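Local coordinates for D-aminoacyl-tRNA deacylase (PDB 1YQE), which probably hydrolyses D-aminoacyl-tRNAs, releasing free tRNA and D-amino acids, as a zinc-dependent member of the DtdA deacylase family, at residues Lys118-Val121 with Leu122-Glu126; Asp166-Ala169 with Ala170-Ala174. All coordinates share one frame; numbering follows the deposited sequence.

Contact 1 of 2, residues Lys118-Val121 with Leu122-Glu126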
ATOM      1  N   LYS A 118      -2.369   0.461  -7.698  1.00 11.37           N
ATOM      2  CA  LYS A 118      -1.982   0.157  -9.075  1.00 12.35           C
ATOM      3  C   LYS A 118      -1.772   1.418  -9.905  1.00 12.50           C
ATOM      4  O   LYS A 118      -0.765   1.557 -10.593  1.00 10.44           O
ATOM      5  CB  LYS A 118      -3.046  -0.717  -9.752  1.00 10.58           C
ATOM      6  CG  LYS A 118      -2.734  -1.101 -11.208  1.00  9.45           C
ATOM      7  CD  LYS A 118      -1.525  -2.048 -11.318  1.00  6.96           C
ATOM      8  CE  LYS A 118      -1.370  -2.600 -12.738  1.00 10.98           C
ATOM      9  NZ  LYS A 118      -0.287  -3.630 -12.839  1.00 11.70           N
ATOM     10  N   ASN A 119      -2.734   2.332  -9.854  1.00 12.56           N
ATOM     11  CA  ASN A 119      -2.631   3.566 -10.619  1.00 14.01           C
ATOM     12  C   ASN A 119      -1.428   4.386 -10.173  1.00 13.62           C
ATOM     13  O   ASN A 119      -0.780   5.056 -10.980  1.00 12.45           O
ATOM     14  CB  ASN A 119      -3.940   4.357 -10.499  1.00 12.44           C
ATOM     15  CG  ASN A 119      -5.084   3.664 -11.215  1.00 13.37           C
ATOM     16  OD1 ASN A 119      -4.894   3.113 -12.295  1.00 14.59           O
ATOM     17  ND2 ASN A 119      -6.272   3.687 -10.623  1.00 13.01           N
ATOM     18  N   TYR A 120      -1.120   4.316  -8.882  1.00 13.09           N
ATOM     19  CA  TYR A 120       0.031   5.019  -8.348  1.00 12.70           C
ATOM     20  C   TYR A 120       1.313   4.429  -8.942  1.00 12.25           C
ATOM     21  O   TYR A 120       2.181   5.155  -9.417  1.00 14.58           O
ATOM     22  CB  TYR A 120       0.092   4.884  -6.828  1.00 12.09           C
ATOM     23  CG  TYR A 120       1.409   5.355  -6.244  1.00 12.94           C
ATOM     24  CD1 TYR A 120       1.648   6.706  -6.014  1.00 12.69           C
ATOM     25  CD2 TYR A 120       2.427   4.443  -5.942  1.00 14.12           C
ATOM     26  CE1 TYR A 120       2.864   7.147  -5.491  1.00 15.71           C
ATOM     27  CE2 TYR A 120       3.651   4.876  -5.419  1.00 13.35           C
ATOM     28  CZ  TYR A 120       3.860   6.228  -5.196  1.00 14.83           C
ATOM     29  OH  TYR A 120       5.055   6.676  -4.676  1.00 17.10           O
ATOM     30  N   VAL A 121       1.427   3.108  -8.910  1.00 13.91           N
ATOM     31  CA  VAL A 121       2.617   2.449  -9.429  1.00 12.43           C
ATOM     32  C   VAL A 121       2.856   2.720 -10.913  1.00 14.19           C
ATOM     33  O   VAL A 121       3.995   2.952 -11.330  1.00 13.92           O
ATOM     34  CB  VAL A 121       2.552   0.931  -9.175  1.00 12.52           C
ATOM     35  CG1 VAL A 121       3.690   0.213  -9.905  1.00 13.54           C
ATOM     36  CG2 VAL A 121       2.645   0.674  -7.680  1.00 14.35           C
ATOM     37  N   LEU A 122       1.798   2.704 -11.717  1.00 13.31           N
ATOM     38  CA  LEU A 122       1.970   2.965 -13.140  1.00 13.64           C
ATOM     39  C   LEU A 122       2.348   4.424 -13.397  1.00 14.78           C
ATOM     40  O   LEU A 122       3.093   4.720 -14.338  1.00 12.19           O
ATOM     41  CB  LEU A 122       0.697   2.596 -13.909  1.00 13.55           C
ATOM     42  CG  LEU A 122       0.333   1.108 -13.897  1.00 15.74           C
ATOM     43  CD1 LEU A 122      -0.933   0.895 -14.715  1.00 18.44           C
ATOM     44  CD2 LEU A 122       1.481   0.270 -14.461  1.00 17.69           C
ATOM     45  N   ALA A 123       1.844   5.330 -12.558  1.00 14.16           N
ATOM     46  CA  ALA A 123       2.150   6.754 -12.691  1.00 15.34           C
ATOM     47  C   ALA A 123       3.588   7.001 -12.244  1.00 16.60           C
ATOM     48  O   ALA A 123       4.248   7.924 -12.720  1.00 15.70           O
ATOM     49  CB  ALA A 123       1.191   7.587 -11.848  1.00 14.14           C
ATOM     50  N   LEU A 124       4.064   6.174 -11.317  1.00 15.21           N
ATOM     51  CA  LEU A 124       5.433   6.286 -10.825  1.00 16.68           C
ATOM     52  C   LEU A 124       6.380   5.747 -11.894  1.00 16.81           C
ATOM     53  O   LEU A 124       7.386   6.375 -12.223  1.00 17.42           O
ATOM     54  CB  LEU A 124       5.606   5.478  -9.528  1.00 15.70           C
ATOM     55  CG  LEU A 124       7.010   5.453  -8.904  1.00 14.69           C
ATOM     56  CD1 LEU A 124       7.399   6.849  -8.448  1.00 15.21           C
ATOM     57  CD2 LEU A 124       7.034   4.484  -7.724  1.00 14.23           C
ATOM     58  N   ARG A 125       6.046   4.580 -12.436  1.00 18.96           N
ATOM     59  CA  ARG A 125       6.856   3.945 -13.465  1.00 20.47           C
ATOM     60  C   ARG A 125       7.151   4.944 -14.586  1.00 21.55           C
ATOM     61  O   ARG A 125       8.265   5.012 -15.097  1.00 20.11           O
ATOM     62  CB  ARG A 125       6.118   2.740 -14.041  1.00 21.91           C
ATOM     63  CG  ARG A 125       6.974   1.841 -14.932  1.00 26.39           C
ATOM     64  CD  ARG A 125       6.109   0.846 -15.700  1.00 29.57           C
ATOM     65  NE  ARG A 125       5.353   1.508 -16.760  1.00 35.21           N
ATOM     66  CZ  ARG A 125       4.466   0.904 -17.548  1.00 36.79           C
ATOM     67  NH1 ARG A 125       4.205  -0.388 -17.403  1.00 36.76           N
ATOM     68  NH2 ARG A 125       3.841   1.598 -18.490  1.00 39.50           N
ATOM     69  N   GLU A 126       6.138   5.721 -14.947  1.00 21.55           N
ATOM     70  CA  GLU A 126       6.257   6.714 -16.004  1.00 24.72           C
ATOM     71  C   GLU A 126       7.292   7.802 -15.695  1.00 24.13           C
ATOM     72  O   GLU A 126       7.828   8.431 -16.609  1.00 25.19           O
ATOM     73  CB  GLU A 126       4.885   7.354 -16.241  1.00 27.94           C
ATOM     74  CG  GLU A 126       4.780   8.199 -17.491  1.00 34.43           C
ATOM     75  CD  GLU A 126       3.384   8.765 -17.687  1.00 38.55           C
ATOM     76  OE1 GLU A 126       3.138   9.399 -18.735  1.00 42.15           O
ATOM     77  OE2 GLU A 126       2.532   8.575 -16.791  1.00 41.35           O
TER
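Leu122 lies one helical turn on from Lys118, and its side chain reaches back over that turn. Its CB is 3.8 Å from Lys118 O, and CG comes closer, 3.5 Å from Lys118 O, because CG stands beside the backbone N and anti to the carbonyl carbon (chi1 -65°). At the fork the two methyls part: CD1 meets Lys118 CE at 4.0 Å, the two chains crossing at a slant, while CD2 sits 4.0 Å above the plane of the Arg125 guanidinium, toward its rim. One leucine thus lies against the long chains of two basic residues. The same Lys118 O accepts Leu122 N at 3.0 Å in a nearly straight bond, one of the i to i+4 bonds of this helix, which include Arg125 N to Val121 O at 2.8 Å. On another flank Tyr120 and Leu124 run side by side in the same direction, with Tyr120 CE2 4.1 Å from Leu124 CD2. The polar tips are tied down beyond this turn: Lys118 NZ is gripped by the carbonyls of Met207, Thr210 and Phe212 and makes a cation-pi contact with Trp188, and Arg125 NH1 bonds to Leu208 O. Helix 114-125 packs on the mixed sheet and beside helix 167-182. Val121 and Leu124 rest on Phe136 of strand 135-138, Tyr120 meets the Tyr155 ring of strand 152-159 edge-to-face, and Ala123 lies against Asp179 of helix 167-182.

Contact 2 of 2, residues Asp166-Ala169 with Ala170-Ala174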
ATOM      1  N   ASP A 166      15.348  13.764   0.518  1.00 30.87           N
ATOM      2  CA  ASP A 166      15.427  13.995  -0.921  1.00 29.53           C
ATOM      3  C   ASP A 166      14.180  14.734  -1.402  1.00 29.90           C
ATOM      4  O   ASP A 166      13.096  14.155  -1.484  1.00 29.09           O
ATOM      5  CB  ASP A 166      15.563  12.657  -1.654  1.00 29.51           C
ATOM      6  CG  ASP A 166      15.995  12.820  -3.101  1.00 25.49           C
ATOM      7  OD1 ASP A 166      15.445  13.696  -3.793  1.00 24.51           O
ATOM      8  OD2 ASP A 166      16.878  12.059  -3.552  1.00 26.57           O
ATOM      9  N   ARG A 167      14.344  16.015  -1.724  1.00 29.48           N
ATOM     10  CA  ARG A 167      13.239  16.850  -2.186  1.00 30.70           C
ATOM     11  C   ARG A 167      12.587  16.359  -3.473  1.00 28.87           C
ATOM     12  O   ARG A 167      11.364  16.299  -3.570  1.00 27.90           O
ATOM     13  CB  ARG A 167      13.718  18.288  -2.395  1.00 33.13           C
ATOM     14  CG  ARG A 167      13.081  19.315  -1.470  1.00 38.49           C
ATOM     15  CD  ARG A 167      13.466  19.083  -0.017  1.00 41.25           C
ATOM     16  NE  ARG A 167      13.099  20.220   0.826  1.00 45.74           N
ATOM     17  CZ  ARG A 167      13.292  20.272   2.140  1.00 46.79           C
ATOM     18  NH1 ARG A 167      13.848  19.248   2.775  1.00 49.12           N
ATOM     19  NH2 ARG A 167      12.936  21.352   2.820  1.00 49.30           N
ATOM     20  N   GLU A 168      13.401  16.019  -4.467  1.00 28.37           N
ATOM     21  CA  GLU A 168      12.862  15.558  -5.736  1.00 26.80           C
ATOM     22  C   GLU A 168      12.191  14.197  -5.645  1.00 25.61           C
ATOM     23  O   GLU A 168      11.214  13.938  -6.347  1.00 25.03           O
ATOM     24  CB  GLU A 168      13.949  15.520  -6.805  1.00 27.46           C
ATOM     25  CG  GLU A 168      13.442  14.987  -8.127  1.00 28.88           C
ATOM     26  CD  GLU A 168      14.360  15.310  -9.277  1.00 30.42           C
ATOM     27  OE1 GLU A 168      15.595  15.310  -9.080  1.00 31.57           O
ATOM     28  OE2 GLU A 168      13.843  15.551 -10.384  1.00 31.35           O
ATOM     29  N   ALA A 169      12.717  13.320  -4.795  1.00 23.47           N
ATOM     30  CA  ALA A 169      12.118  12.003  -4.629  1.00 23.69           C
ATOM     31  C   ALA A 169      10.689  12.200  -4.123  1.00 21.93           C
ATOM     32  O   ALA A 169       9.757  11.545  -4.592  1.00 20.43           O
ATOM     33  CB  ALA A 169      12.926  11.163  -3.628  1.00 21.67           C
ATOM     34  N   ALA A 170      10.525  13.122  -3.177  1.00 21.71           N
ATOM     35  CA  ALA A 170       9.210  13.408  -2.604  1.00 22.18           C
ATOM     36  C   ALA A 170       8.291  14.046  -3.638  1.00 22.55           C
ATOM     37  O   ALA A 170       7.081  13.832  -3.620  1.00 20.79           O
ATOM     38  CB  ALA A 170       9.352  14.330  -1.402  1.00 20.93           C
ATOM     39  N   GLU A 171       8.881  14.829  -4.537  1.00 21.07           N
ATOM     40  CA  GLU A 171       8.130  15.512  -5.581  1.00 21.53           C
ATOM     41  C   GLU A 171       7.622  14.489  -6.603  1.00 21.16           C
ATOM     42  O   GLU A 171       6.510  14.610  -7.123  1.00 18.79           O
ATOM     43  CB  GLU A 171       9.035  16.559  -6.248  1.00 24.31           C
ATOM     44  CG  GLU A 171       8.317  17.617  -7.072  1.00 26.54           C
ATOM     45  CD  GLU A 171       7.783  17.077  -8.378  1.00 30.09           C
ATOM     46  OE1 GLU A 171       8.471  16.240  -8.999  1.00 30.15           O
ATOM     47  OE2 GLU A 171       6.684  17.503  -8.791  1.00 31.98           O
ATOM     48  N   VAL A 172       8.441  13.477  -6.885  1.00 18.38           N
ATOM     49  CA  VAL A 172       8.051  12.435  -7.820  1.00 18.20           C
ATOM     50  C   VAL A 172       6.909  11.620  -7.221  1.00 17.71           C
ATOM     51  O   VAL A 172       5.949  11.285  -7.914  1.00 16.83           O
ATOM     52  CB  VAL A 172       9.246  11.510  -8.157  1.00 17.97           C
ATOM     53  CG1 VAL A 172       8.770  10.286  -8.921  1.00 17.56           C
ATOM     54  CG2 VAL A 172      10.263  12.275  -8.999  1.00 17.25           C
ATOM     55  N   VAL A 173       7.007  11.315  -5.931  1.00 16.51           N
ATOM     56  CA  VAL A 173       5.961  10.558  -5.254  1.00 17.18           C
ATOM     57  C   VAL A 173       4.660  11.359  -5.246  1.00 19.13           C
ATOM     58  O   VAL A 173       3.583  10.812  -5.497  1.00 17.63           O
ATOM     59  CB  VAL A 173       6.344  10.243  -3.790  1.00 17.76           C
ATOM     60  CG1 VAL A 173       5.106   9.754  -3.016  1.00 16.52           C
ATOM     61  CG2 VAL A 173       7.432   9.185  -3.756  1.00 16.85           C
ATOM     62  N   ALA A 174       4.769  12.653  -4.957  1.00 18.27           N
ATOM     63  CA  ALA A 174       3.598  13.522  -4.914  1.00 19.58           C
ATOM     64  C   ALA A 174       2.889  13.548  -6.263  1.00 19.00           C
ATOM     65  O   ALA A 174       1.662  13.492  -6.322  1.00 19.81           O
ATOM     66  CB  ALA A 174       3.997  14.934  -4.503  1.00 20.45           C
TER
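Val172 CG2 presses on Glu168 O at 3.3 Å, and one residue on Val173 CG2 does the same to Ala169 O at 3.4 Å. Both valines hold CG1 anti to the backbone N (chi1 169° in Val172), which turns CG2 to the N side, against the carbonyl one turn earlier. Each of those oxygens also accepts the valine's own amide: Val172 N to Glu168 O is 2.9 Å and Val173 N to Ala169 O is 3.1 Å, so a methyl and an N-H of the same residue crowd a single carbonyl. Ala169, Ala170 and Val173 form the close-packed flank, their small side chains resting on Ile157 of strand 152-159, whereas Val172 packs on Leu124 of helix 114-125. The turn is the N-terminal start of helix 167-182, with Asp166 as N-cap. Asp166 OD1 takes the Ala169 N-H at 2.9 Å from above the carboxylate plane, 56° out of it, occupying an amide that has no preceding helical carbonyl, while the backbone O of Asp166 accepts Ala170 N. The carboxylate is further held by a salt bridge from OD2 to Lys131, and its negative charge probably suits the positive end of the helix dipole. The other flank is looser and carries charge. Glu168 and Glu171 send their carboxylates outward, with OE2 of Glu168 5.6 Å from OE1 of Glu171; Arg130 bridges the pair, NH2 to the former and NH1 to the latter. Glu171 OE2 lies near the Glu175 carboxylate, so the like charges are probably only partly offset. Arg167, an exposed residue of the first turn, points elsewhere, its side chain touching Asn19 of helix 15-24.

Contact 1 comes first along the chain, on helix 114-125, and contact 2 follows on helix 167-182; strands 135-138 and 152-159 lie between them in sequence. Their centres are about 14 Å apart, yet the helices touch through side chains: Tyr120 OH reaches Val173 CG1 at 3.5 Å, and Leu124 CD1 meets Val172 CG1 at 3.7 Å. Both helices pack on the mixed eight-stranded sheet, contact 1 nearer the chain centre. Contact 1 also reaches the end of helix 201-209 and the start of strand 212-218, an outer strand of the four-stranded parallel sheet. Tyr120 and Val173 each lie about 14 Å from the pyrophosphate; neither contact supplies a pocket residue, but strand 152-159 carries Glu156, which does.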